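Local coordinates for protein TRAP dicarboxylate transporter, DctP subunit (Sulfurospirillum deleyianum, PDB 4OVS) that probably serves as the periplasmic solute-binding component of a TRAP dicarboxylate transporter, capturing succinate for uptake, at residues A[121-124]-A[125-129]; A[111-114]-A[115-119]; A[324-327]-A[328-331]. All coordinates share one frame; numbering follows the deposited sequence.

Interaction 1 (A[121-124]-A[125-129]); sequences DGEV and GQILK
The amide N of Gln126 donates to the carbonyl O of Gly122, the N-cap residue, at 3.1 Å, and the next two i to i+4 bonds, Ile127 to Glu123 and Leu128 to Val124, carry the chain into a regular helical turn. On the buried side, Val124 and Leu128 lie alongside each other and point the same way, with CG1 of Val124 3.8 Å from CD1 of Leu128. Val124 turns CG1 anti to its own backbone N (chi1 168°), which places that methyl on the Leu128 side. One turn of helix thus presents two aliphatic groups together, and Leu103 touches both of them, while Leu324 and Lys327 of helix 317-330 pack on Val124.

On the other side of the turn, Ile127 runs beside Glu123, its CD1 4.2 Å from Glu123 CG, and its CG1 rests 3.6 Å from the carbonyl O of Glu123. The amide of Gln126 turns away from this turn and gives NE2 to Asp130 further along the helix. A water links Asp121 OD1 weakly to Lys129 NZ, each at 3.4 Å, although Asp121 has a firmer partner in Arg268 and Lys129 in the carbonyl of Leu140. With a glycine N-cap and an i/i+4 aliphatic pair facing inward, this is the first turn of an amphipathic surface helix, which follows helix 113-120 after a tight break in the solute-binding fold.

Interaction 2 (A[111-114]-A[115-119]); sequences RDKD and HLYKV
His115 and Arg111 meet face to face: the guanidinium lies flat on the imidazole, centres 3.9 Å apart and planes 27° from parallel. NH1 of Arg111 sits over the middle of the ring, whereas His115 CG lies toward the rim of the guanidinium. The bend of the arginine chain at chi3 (-63°) folds its end back over the ring. The same imidazole is held at its edge, where ND1 accepts from the backbone N of Arg111, 3.2 Å away and nearly in the ring plane. NE2 reaches beyond this turn to the carbonyl of Val328, while Arg111 NH2 goes to that of Val331, so both members of the stack also bond to carbonyls near the C-terminal end of helix 317-330. A leucine in place of His115 would probably leave the amide of Arg111 and the carbonyl of Val328 without these bonds and remove the flat surface on which the guanidinium stacks, leaving it held less firmly, by its bond to Val331.

All this takes place at the start of helix 113-120, where Asp112 is the N-cap. Its carboxylate OD1 accepts from His115 N at 3.0 Å, a capping bond made possible by a chi1 of 50°, which tucks the carboxylate back over the first turn.

Asp114 pairs with Lys118: its OD2 forms a salt bridge with Lys118 NZ, 3.3 Å apart and weak as a hydrogen bond, the two side chains crossing obliquely. The extended lysine chain brings its CE to 3.5 Å from the same OD2, and its ammonium also pairs with the terminal carboxylate of Lys332. Lys113 lays CD 4.0 Å from CD2 of Leu116 and sends NZ on to a salt bridge with Asp144.

Interaction 3 (A[324-327]-A[328-331]); sequences LIKK and VQAV
Gln329 lies alongside Ile325 one turn earlier, both side chains pointing the same way, and its amide end covers the CG2 branch of the isoleucine. OE1 comes to 3.6 Å from Ile325 CG2, an approach of a polar oxygen to a methyl that is simple van der Waals contact. The glutamine's CG lies anti to its carbonyl carbon (chi1 -68°) and beside its backbone N, which brings the methylene chain over the backbone of the preceding turn, with CG 3.3 Å from the carbonyl O of Ile325. From there the extended chain carries the amide alongside the isoleucine. Lys326 meets the same amide more distantly and at a slant, its CG lying 4.1 Å from Gln329 OE1.

These residues belong to the C-terminal part of helix 317-330, near the carboxyl end of the chain. Val328 N to Leu324 O and Gln329 N to Ile325 O are regular i to i+4 bonds. The pattern continues at Ala330, whose N bonds to Lys326 O at 2.9 Å, but this bond is more bent, with an N-H...O angle of 134°, and a weak i to i+3 bond to Lys327 O is added. Val331 has non-helical phi/psi, and its N bonds to Val328 O, three residues back. Its CG2 packs 3.4 Å from Lys327 O, covering that carbonyl.

The inward side of the turn is aliphatic. Val328 places CG2 3.7 Å from the carbonyl O of Leu324 and packs on Leu103 and Ile109, while Ile325 rests on Leu106 and Leu324 on Leu103. Around the edge, Lys327 forms a long, weak ion pair with Glu123; Lys326 makes a similarly weak one with Glu322.

How the interactions relate
The three turns are mutual neighbours, with centres 12 to 13 Å apart. Interactions 2 and 1 follow each other along the chain, and Gly125 N probably donates to Val119 O across the break between their helices, 3.0 Å apart. Interaction 3 comes from the far end of the sequence and docks on both: His115 NE2 lies 2.9 Å from Val328 O, and Val124 CG2 reaches Leu324 CD1 at 4.0 Å. Each turn combines local i/i+4 contacts with contacts to its neighbours; side-chain capping and stacking occur in interaction 2. Interaction 2 is nearest the ligand, the Lys113 side chain about 13 Å from a bound succinate; interactions 1 and 3 lie away from the binding residues.

Interaction 1 (A[121-124]-A[125-129])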
loop_
_atom_site.group_PDB
_atom_site.type_symbol
_atom_site.label_atom_id
_atom_site.label_comp_id
_atom_site.label_asym_id
_atom_site.label_seq_id
_atom_site.Cartn_x
_atom_site.Cartn_y
_atom_site.Cartn_z
ATOM N N ASP A 121 -1.423 -7.968 -13.538
ATOM C CA ASP A 121 -2.522 -8.318 -14.421
ATOM C C ASP A 121 -2.251 -9.614 -15.206
ATOM O O ASP A 121 -2.859 -9.839 -16.238
ATOM C CB ASP A 121 -2.848 -7.188 -15.400
ATOM C CG ASP A 121 -3.245 -5.894 -14.707
ATOM O OD1 ASP A 121 -3.909 -5.941 -13.655
ATOM O OD2 ASP A 121 -2.867 -4.816 -15.224
ATOM N N GLY A 122 -1.354 -10.455 -14.700
ATOM C CA GLY A 122 -0.970 -11.679 -15.365
ATOM C C GLY A 122 -1.136 -12.860 -14.430
ATOM O O GLY A 122 -1.907 -12.807 -13.465
ATOM N N GLU A 123 -0.391 -13.920 -14.697
ATOM C CA GLU A 123 -0.573 -15.204 -14.013
ATOM C C GLU A 123 -0.413 -15.148 -12.480
ATOM O O GLU A 123 -1.241 -15.683 -11.744
ATOM C CB GLU A 123 0.417 -16.202 -14.599
ATOM C CG GLU A 123 0.406 -17.576 -13.957
ATOM C CD GLU A 123 1.470 -18.513 -14.546
ATOM O OE1 GLU A 123 2.233 -18.075 -15.442
ATOM O OE2 GLU A 123 1.535 -19.683 -14.110
ATOM N N VAL A 124 0.652 -14.510 -12.003
ATOM C CA VAL A 124 0.917 -14.437 -10.560
ATOM C C VAL A 124 -0.140 -13.607 -9.856
ATOM O O VAL A 124 -0.684 -14.019 -8.826
ATOM C CB VAL A 124 2.316 -13.886 -10.282
ATOM C CG1 VAL A 124 2.488 -13.545 -8.836
ATOM C CG2 VAL A 124 3.362 -14.900 -10.706
ATOM N N GLY A 125 -0.441 -12.437 -10.407
ATOM C CA GLY A 125 -1.539 -11.654 -9.882
ATOM C C GLY A 125 -2.777 -12.507 -9.660
ATOM O O GLY A 125 -3.433 -12.393 -8.633
ATOM N N GLN A 126 -3.109 -13.371 -10.621
ATOM C CA GLN A 126 -4.357 -14.144 -10.519
ATOM C C GLN A 126 -4.264 -15.223 -9.449
ATOM O O GLN A 126 -5.227 -15.475 -8.736
ATOM C CB GLN A 126 -4.730 -14.773 -11.858
ATOM C CG GLN A 126 -6.086 -15.452 -11.844
ATOM C CD GLN A 126 -7.217 -14.466 -11.647
ATOM O OE1 GLN A 126 -7.381 -13.518 -12.416
ATOM N NE2 GLN A 126 -7.979 -14.658 -10.581
ATOM N N ILE A 127 -3.094 -15.840 -9.327
ATOM C CA ILE A 127 -2.882 -16.859 -8.307
ATOM C C ILE A 127 -3.123 -16.275 -6.924
ATOM O O ILE A 127 -3.757 -16.907 -6.087
ATOM C CB ILE A 127 -1.476 -17.417 -8.373
ATOM C CG1 ILE A 127 -1.384 -18.490 -9.454
ATOM C CG2 ILE A 127 -1.083 -18.026 -7.024
ATOM C CD1 ILE A 127 0.049 -18.737 -9.952
ATOM N N LEU A 128 -2.618 -15.066 -6.665
ATOM C CA LEU A 128 -2.809 -14.459 -5.331
ATOM C C LEU A 128 -4.252 -13.969 -5.108
ATOM O O LEU A 128 -4.780 -14.103 -4.022
ATOM C CB LEU A 128 -1.794 -13.362 -5.080
ATOM C CG LEU A 128 -0.452 -14.081 -4.966
ATOM C CD1 LEU A 128 0.629 -13.236 -5.497
ATOM C CD2 LEU A 128 -0.153 -14.494 -3.558
ATOM N N LYS A 129 -4.899 -13.426 -6.129
ATOM C CA LYS A 129 -6.329 -13.128 -6.007
ATOM C C LYS A 129 -7.092 -14.393 -5.581
ATOM O O LYS A 129 -7.963 -14.368 -4.721
ATOM C CB LYS A 129 -6.919 -12.655 -7.350
ATOM C CG LYS A 129 -6.495 -11.294 -7.827
ATOM C CD LYS A 129 -7.369 -10.842 -8.974
ATOM C CE LYS A 129 -6.890 -9.539 -9.524
ATOM N NZ LYS A 129 -7.768 -8.994 -10.616
HETATM O O HOH W 1 -6.701 -5.888 -11.638
#

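Interaction 2 (A[111-114]-A[115-119])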
loop_
_atom_site.group_PDB
_atom_site.type_symbol
_atom_site.label_atom_id
_atom_site.label_comp_id
_atom_site.label_asym_id
_atom_site.label_seq_id
_atom_site.Cartn_x
_atom_site.Cartn_y
_atom_site.Cartn_z
ATOM N N ARG A 111 11.134 -4.353 -10.808
ATOM C CA ARG A 111 12.151 -3.529 -11.460
ATOM C C ARG A 111 11.631 -2.161 -11.785
ATOM O O ARG A 111 12.404 -1.214 -11.852
ATOM C CB ARG A 111 12.577 -4.134 -12.788
ATOM C CG ARG A 111 13.151 -5.492 -12.714
ATOM C CD ARG A 111 13.754 -5.880 -14.038
ATOM N NE ARG A 111 12.786 -5.947 -15.131
ATOM C CZ ARG A 111 11.931 -6.953 -15.326
ATOM N NH1 ARG A 111 11.876 -7.985 -14.485
ATOM N NH2 ARG A 111 11.108 -6.929 -16.367
ATOM N N ASP A 112 10.332 -2.059 -12.036
ATOM C CA ASP A 112 9.734 -0.810 -12.471
ATOM C C ASP A 112 8.255 -1.067 -12.648
ATOM O O ASP A 112 7.793 -2.162 -12.320
ATOM C CB ASP A 112 10.404 -0.260 -13.734
ATOM C CG ASP A 112 10.532 -1.285 -14.838
ATOM O OD1 ASP A 112 9.726 -2.235 -14.902
ATOM O OD2 ASP A 112 11.437 -1.140 -15.680
ATOM N N LYS A 113 7.497 -0.079 -13.115
ATOM C CA LYS A 113 6.055 -0.222 -13.188
ATOM C C LYS A 113 5.644 -1.138 -14.315
ATOM O O LYS A 113 4.594 -1.786 -14.259
ATOM C CB LYS A 113 5.377 1.136 -13.394
ATOM C CG LYS A 113 5.457 2.070 -12.195
ATOM C CD LYS A 113 4.496 1.670 -11.101
ATOM C CE LYS A 113 4.581 2.607 -9.891
ATOM N NZ LYS A 113 3.689 3.813 -9.946
ATOM N N ASP A 114 6.446 -1.167 -15.373
ATOM C CA ASP A 114 6.164 -2.052 -16.483
ATOM C C ASP A 114 6.190 -3.490 -15.962
ATOM O O ASP A 114 5.305 -4.294 -16.246
ATOM C CB ASP A 114 7.214 -1.833 -17.591
ATOM C CG ASP A 114 7.080 -2.822 -18.731
ATOM O OD1 ASP A 114 6.203 -2.620 -19.609
ATOM O OD2 ASP A 114 7.873 -3.794 -18.765
ATOM N N HIS A 115 7.234 -3.815 -15.204
ATOM C CA HIS A 115 7.348 -5.137 -14.612
ATOM C C HIS A 115 6.127 -5.431 -13.735
ATOM O O HIS A 115 5.460 -6.449 -13.905
ATOM C CB HIS A 115 8.630 -5.241 -13.786
ATOM C CG HIS A 115 8.885 -6.615 -13.250
ATOM N ND1 HIS A 115 9.562 -6.853 -12.071
ATOM C CD2 HIS A 115 8.523 -7.829 -13.724
ATOM C CE1 HIS A 115 9.622 -8.156 -11.855
ATOM N NE2 HIS A 115 9.013 -8.769 -12.852
ATOM N N LEU A 116 5.835 -4.514 -12.813
ATOM C CA LEU A 116 4.735 -4.650 -11.861
ATOM C C LEU A 116 3.411 -5.021 -12.514
ATOM O O LEU A 116 2.728 -5.986 -12.143
ATOM C CB LEU A 116 4.546 -3.314 -11.133
ATOM C CG LEU A 116 3.413 -3.237 -10.106
ATOM C CD1 LEU A 116 3.848 -4.015 -8.907
ATOM C CD2 LEU A 116 3.040 -1.809 -9.665
ATOM N N TYR A 117 3.006 -4.226 -13.487
ATOM C CA TYR A 117 1.697 -4.430 -14.074
ATOM C C TYR A 117 1.608 -5.770 -14.860
ATOM O O TYR A 117 0.555 -6.406 -14.886
ATOM C CB TYR A 117 1.326 -3.242 -14.944
ATOM C CG TYR A 117 0.812 -2.072 -14.145
ATOM C CD1 TYR A 117 -0.306 -2.205 -13.335
ATOM C CD2 TYR A 117 1.446 -0.833 -14.187
ATOM C CE1 TYR A 117 -0.785 -1.139 -12.598
ATOM C CE2 TYR A 117 0.962 0.238 -13.448
ATOM C CZ TYR A 117 -0.138 0.082 -12.680
ATOM O OH TYR A 117 -0.606 1.136 -11.936
ATOM N N LYS A 118 2.720 -6.196 -15.466
ATOM C CA LYS A 118 2.770 -7.493 -16.120
ATOM C C LYS A 118 2.582 -8.609 -15.103
ATOM O O LYS A 118 2.031 -9.653 -15.421
ATOM C CB LYS A 118 4.092 -7.689 -16.863
ATOM C CG LYS A 118 4.181 -6.939 -18.210
ATOM C CD LYS A 118 5.485 -7.249 -18.936
ATOM C CE LYS A 118 5.761 -6.252 -20.090
ATOM N NZ LYS A 118 7.133 -6.355 -20.694
ATOM N N VAL A 119 3.061 -8.412 -13.887
ATOM C CA VAL A 119 2.832 -9.398 -12.846
ATOM C C VAL A 119 1.398 -9.345 -12.326
ATOM O O VAL A 119 0.682 -10.367 -12.322
ATOM C CB VAL A 119 3.841 -9.241 -11.713
ATOM C CG1 VAL A 119 3.462 -10.113 -10.528
ATOM C CG2 VAL A 119 5.189 -9.607 -12.208
#

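Interaction 3 (A[324-327]-A[328-331])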
loop_
_atom_site.group_PDB
_atom_site.type_symbol
_atom_site.label_atom_id
_atom_site.label_comp_id
_atom_site.label_asym_id
_atom_site.label_seq_id
_atom_site.Cartn_x
_atom_site.Cartn_y
_atom_site.Cartn_z
ATOM N N LEU A 324 7.571 -19.382 -6.940
ATOM C CA LEU A 324 6.685 -18.244 -7.134
ATOM C C LEU A 324 7.575 -17.010 -7.268
ATOM O O LEU A 324 7.400 -16.210 -8.182
ATOM C CB LEU A 324 5.686 -18.145 -5.984
ATOM C CG LEU A 324 4.583 -17.083 -5.998
ATOM C CD1 LEU A 324 3.929 -16.948 -7.359
ATOM C CD2 LEU A 324 3.521 -17.431 -4.957
ATOM N N ILE A 325 8.565 -16.885 -6.389
ATOM C CA ILE A 325 9.497 -15.741 -6.437
ATOM C C ILE A 325 10.228 -15.735 -7.787
ATOM O O ILE A 325 10.478 -14.691 -8.360
ATOM C CB ILE A 325 10.571 -15.829 -5.319
ATOM C CG1 ILE A 325 9.964 -15.592 -3.936
ATOM C CG2 ILE A 325 11.649 -14.795 -5.532
ATOM C CD1 ILE A 325 10.892 -15.983 -2.798
ATOM N N LYS A 326 10.556 -16.922 -8.296
ATOM C CA LYS A 326 11.293 -17.040 -9.559
ATOM C C LYS A 326 10.436 -16.675 -10.763
ATOM O O LYS A 326 10.916 -16.049 -11.705
ATOM C CB LYS A 326 11.896 -18.451 -9.726
ATOM C CG LYS A 326 13.225 -18.627 -8.987
ATOM C CD LYS A 326 13.845 -20.014 -9.164
ATOM C CE LYS A 326 14.883 -20.296 -8.065
ATOM N NZ LYS A 326 15.854 -19.159 -7.814
ATOM N N LYS A 327 9.168 -17.060 -10.727
ATOM C CA LYS A 327 8.223 -16.639 -11.750
ATOM C C LYS A 327 8.191 -15.125 -11.865
ATOM O O LYS A 327 8.213 -14.586 -12.966
ATOM C CB LYS A 327 6.824 -17.119 -11.403
ATOM C CG LYS A 327 6.155 -17.915 -12.514
ATOM C CD LYS A 327 4.729 -18.319 -12.157
ATOM C CE LYS A 327 4.710 -19.368 -11.072
ATOM N NZ LYS A 327 3.892 -20.568 -11.483
ATOM N N VAL A 328 8.112 -14.442 -10.723
ATOM C CA VAL A 328 8.124 -12.983 -10.729
ATOM C C VAL A 328 9.423 -12.470 -11.295
ATOM O O VAL A 328 9.417 -11.579 -12.126
ATOM C CB VAL A 328 7.955 -12.371 -9.347
ATOM C CG1 VAL A 328 8.153 -10.860 -9.445
ATOM C CG2 VAL A 328 6.582 -12.677 -8.804
ATOM N N GLN A 329 10.545 -13.036 -10.875
ATOM C CA GLN A 329 11.833 -12.541 -11.365
ATOM C C GLN A 329 11.989 -12.752 -12.864
ATOM O O GLN A 329 12.683 -11.996 -13.521
ATOM C CB GLN A 329 12.974 -13.199 -10.612
ATOM C CG GLN A 329 13.012 -12.759 -9.152
ATOM C CD GLN A 329 14.073 -13.485 -8.353
ATOM O OE1 GLN A 329 14.039 -14.709 -8.214
ATOM N NE2 GLN A 329 15.023 -12.733 -7.827
ATOM N N ALA A 330 11.301 -13.754 -13.404
ATOM C CA ALA A 330 11.419 -14.092 -14.820
ATOM C C ALA A 330 10.545 -13.247 -15.754
ATOM O O ALA A 330 10.705 -13.319 -16.976
ATOM C CB ALA A 330 11.117 -15.592 -15.034
ATOM N N VAL A 331 9.626 -12.453 -15.201
ATOM C CA VAL A 331 8.675 -11.746 -16.054
ATOM C C VAL A 331 9.384 -10.616 -16.756
ATOM O O VAL A 331 9.869 -9.675 -16.116
ATOM C CB VAL A 331 7.484 -11.168 -15.275
ATOM C CG1 VAL A 331 6.709 -10.197 -16.148
ATOM C CG2 VAL A 331 6.575 -12.288 -14.783
#